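Local coordinates for pesticidal crystal protein Cry4Aa (Bacillus thuringiensis, PDB 2C9K) that kills mosquito larvae by binding midgut epithelial cells and causing their colloid-osmotic lysis, as a pore-forming, receptor-recognising insecticidal toxin, at residues T260-Q265 with T452-H457. Sequence-based numbering, arbitrary orientation.
Sequences TREIYQ and TFAWTH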
loop_
_atom_site.group_PDB
_atom_site.type_symbol
_atom_site.label_atom_id
_atom_site.label_comp_id
_atom_site.label_asym_id
_atom_site.label_seq_id
_atom_site.Cartn_x
_atom_site.Cartn_y
_atom_site.Cartn_z
ATOM N N THR A 260 3.182 3.590 -1.851
ATOM C CA THR A 260 4.556 3.637 -1.318
ATOM C C THR A 260 4.804 3.019 0.048
ATOM O O THR A 260 5.958 2.850 0.441
ATOM C CB THR A 260 5.079 5.075 -1.214
ATOM O OG1 THR A 260 4.420 5.730 -0.126
ATOM C CG2 THR A 260 4.820 5.843 -2.499
ATOM N N ARG A 261 3.738 2.698 0.772
ATOM C CA ARG A 261 3.860 2.095 2.106
ATOM C C ARG A 261 4.642 0.770 2.161
ATOM O O ARG A 261 4.686 0.014 1.183
ATOM C CB ARG A 261 2.470 1.840 2.684
ATOM C CG ARG A 261 1.847 0.502 2.275
ATOM C CD ARG A 261 1.682 0.383 0.768
ATOM N NE ARG A 261 1.023 -0.860 0.375
ATOM C CZ ARG A 261 1.641 -2.027 0.233
ATOM N NH1 ARG A 261 2.951 -2.117 0.446
ATOM N NH2 ARG A 261 0.948 -3.106 -0.121
ATOM N N GLU A 262 5.238 0.488 3.316
ATOM C CA GLU A 262 5.965 -0.768 3.516
ATOM C C GLU A 262 5.152 -1.698 4.408
ATOM O O GLU A 262 4.360 -1.244 5.236
ATOM C CB GLU A 262 7.318 -0.546 4.210
ATOM C CG GLU A 262 8.438 -0.000 3.333
ATOM C CD GLU A 262 9.799 -0.004 4.025
ATOM O OE1 GLU A 262 9.957 0.658 5.068
ATOM O OE2 GLU A 262 10.718 -0.675 3.521
ATOM N N ILE A 263 5.334 -3.000 4.229
ATOM C CA ILE A 263 4.666 -3.980 5.075
ATOM C C ILE A 263 5.739 -4.997 5.431
ATOM O O ILE A 263 6.697 -5.165 4.686
ATOM C CB ILE A 263 3.454 -4.648 4.380
ATOM C CG1 ILE A 263 3.889 -5.377 3.114
ATOM C CG2 ILE A 263 2.388 -3.594 4.098
ATOM C CD1 ILE A 263 2.742 -6.090 2.419
ATOM N N TYR A 264 5.590 -5.659 6.573
ATOM C CA TYR A 264 6.609 -6.595 7.040
ATOM C C TYR A 264 6.118 -7.995 7.360
ATOM O O TYR A 264 4.982 -8.192 7.792
ATOM C CB TYR A 264 7.289 -6.042 8.307
ATOM C CG TYR A 264 7.690 -4.578 8.254
ATOM C CD1 TYR A 264 6.737 -3.572 8.329
ATOM C CD2 TYR A 264 9.031 -4.204 8.137
ATOM C CE1 TYR A 264 7.101 -2.232 8.292
ATOM C CE2 TYR A 264 9.406 -2.869 8.098
ATOM C CZ TYR A 264 8.436 -1.883 8.176
ATOM O OH TYR A 264 8.793 -0.546 8.132
ATOM N N GLN A 265 7.003 -8.963 7.151
ATOM C CA GLN A 265 6.732 -10.360 7.455
ATOM C C GLN A 265 7.864 -10.681 8.433
ATOM O O GLN A 265 8.977 -10.176 8.269
ATOM C CB GLN A 265 6.821 -11.213 6.183
ATOM C CG GLN A 265 5.770 -10.860 5.125
ATOM C CD GLN A 265 5.862 -11.718 3.859
ATOM O OE1 GLN A 265 6.953 -12.046 3.392
ATOM N NE2 GLN A 265 4.713 -12.061 3.288
ATOM N N THR A 452 12.726 -9.255 10.073
ATOM C CA THR A 452 11.515 -8.781 9.432
ATOM C C THR A 452 11.936 -8.439 8.018
ATOM O O THR A 452 13.017 -7.891 7.795
ATOM C CB THR A 452 10.952 -7.520 10.088
ATOM O OG1 THR A 452 12.014 -6.597 10.321
ATOM C CG2 THR A 452 10.262 -7.852 11.392
ATOM N N PHE A 453 11.094 -8.786 7.059
ATOM C CA PHE A 453 11.383 -8.505 5.665
ATOM C C PHE A 453 10.403 -7.442 5.197
ATOM O O PHE A 453 9.195 -7.646 5.231
ATOM C CB PHE A 453 11.260 -9.791 4.843
ATOM C CG PHE A 453 12.231 -10.870 5.266
ATOM C CD1 PHE A 453 12.016 -11.607 6.429
ATOM C CD2 PHE A 453 13.401 -11.098 4.538
ATOM C CE1 PHE A 453 12.949 -12.548 6.864
ATOM C CE2 PHE A 453 14.339 -12.037 4.966
ATOM C CZ PHE A 453 14.113 -12.760 6.130
ATOM N N ALA A 454 10.939 -6.294 4.801
ATOM C CA ALA A 454 10.132 -5.171 4.335
ATOM C C ALA A 454 9.758 -5.367 2.875
ATOM O O ALA A 454 10.569 -5.827 2.079
ATOM C CB ALA A 454 10.906 -3.881 4.499
ATOM N N TRP A 455 8.531 -5.006 2.531
ATOM C CA TRP A 455 8.044 -5.146 1.172
ATOM C C TRP A 455 7.301 -3.900 0.726
ATOM O O TRP A 455 6.424 -3.418 1.426
ATOM C CB TRP A 455 7.100 -6.351 1.070
ATOM C CG TRP A 455 7.735 -7.659 1.430
ATOM C CD1 TRP A 455 7.728 -8.266 2.646
ATOM C CD2 TRP A 455 8.509 -8.501 0.563
ATOM N NE1 TRP A 455 8.452 -9.434 2.596
ATOM C CE2 TRP A 455 8.943 -9.600 1.328
ATOM C CE3 TRP A 455 8.876 -8.430 -0.788
ATOM C CZ2 TRP A 455 9.725 -10.622 0.792
ATOM C CZ3 TRP A 455 9.655 -9.449 -1.322
ATOM C CH2 TRP A 455 10.069 -10.529 -0.534
ATOM N N THR A 456 7.658 -3.380 -0.440
ATOM C CA THR A 456 6.984 -2.208 -0.976
ATOM C C THR A 456 6.163 -2.644 -2.186
ATOM O O THR A 456 6.462 -3.672 -2.801
ATOM C CB THR A 456 7.990 -1.118 -1.383
ATOM O OG1 THR A 456 9.020 -1.687 -2.202
ATOM C CG2 THR A 456 8.606 -0.496 -0.151
ATOM N N HIS A 457 5.129 -1.883 -2.527
ATOM C CA HIS A 457 4.285 -2.251 -3.663
ATOM C C HIS A 457 5.005 -2.092 -5.005
ATOM O O HIS A 457 5.596 -1.042 -5.275
ATOM C CB HIS A 457 3.014 -1.414 -3.676
ATOM C CG HIS A 457 1.917 -2.022 -4.487
ATOM N ND1 HIS A 457 1.003 -2.904 -3.955
ATOM C CD2 HIS A 457 1.625 -1.924 -5.802
ATOM C CE1 HIS A 457 0.193 -3.323 -4.910
ATOM N NE2 HIS A 457 0.549 -2.743 -6.041
#
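Gln265 crosses the indole of Trp455 with its extended side chain, at an oblique angle, the amide plane turned 73° from the ring. Its OE1 lies 3.1 Å from Trp455 NE1, and the same oxygen accepts a hydrogen bond from the backbone N of Gly408. Ile263 adds apolar contact. A chi1 of 60° sets its CG1 between the backbone N and the carbonyl carbon, where it meets Trp455 CB at 3.9 Å.

The two strands are antiparallel. Ile263 and Trp455 form a hydrogen-bonded pair, with Trp455 N to Ile263 O at 2.8 Å. Gln265 and Phe453 form the next such pair, and here Phe453 N to Gln265 O is also 2.8 Å. Between them Tyr264 and Ala454 form a non-hydrogen-bonded pair, with side chains on the face opposite Ile263 and Trp455. Ala454 CB lies 4.0 Å from Tyr264 CE2 and also touches Glu262 OE2. That carboxylate forms a salt bridge with Arg288 and a hydrogen bond with Ser435.

At the loop end, Arg261 lays one guanidinium face over His457 CB, while Ile263 CG2 lies by the opposite face. Trp455 O is at the guanidinium edge. A salt bridge to Asp238 and a hydrogen bond to His432 probably fix this group.

The pair belongs to a three-stranded antiparallel sheet, one of three in the beta-prism middle domain of this three-domain Cry toxin, with strand 450-457 between strands 262-267 and 432-440. Phe453 and Trp455 pack on strand 353-362. Ile263 and Arg261 touch helix 222-240 of the N-terminal helical domain, which also carries Asp238, so the contact joins the two domains.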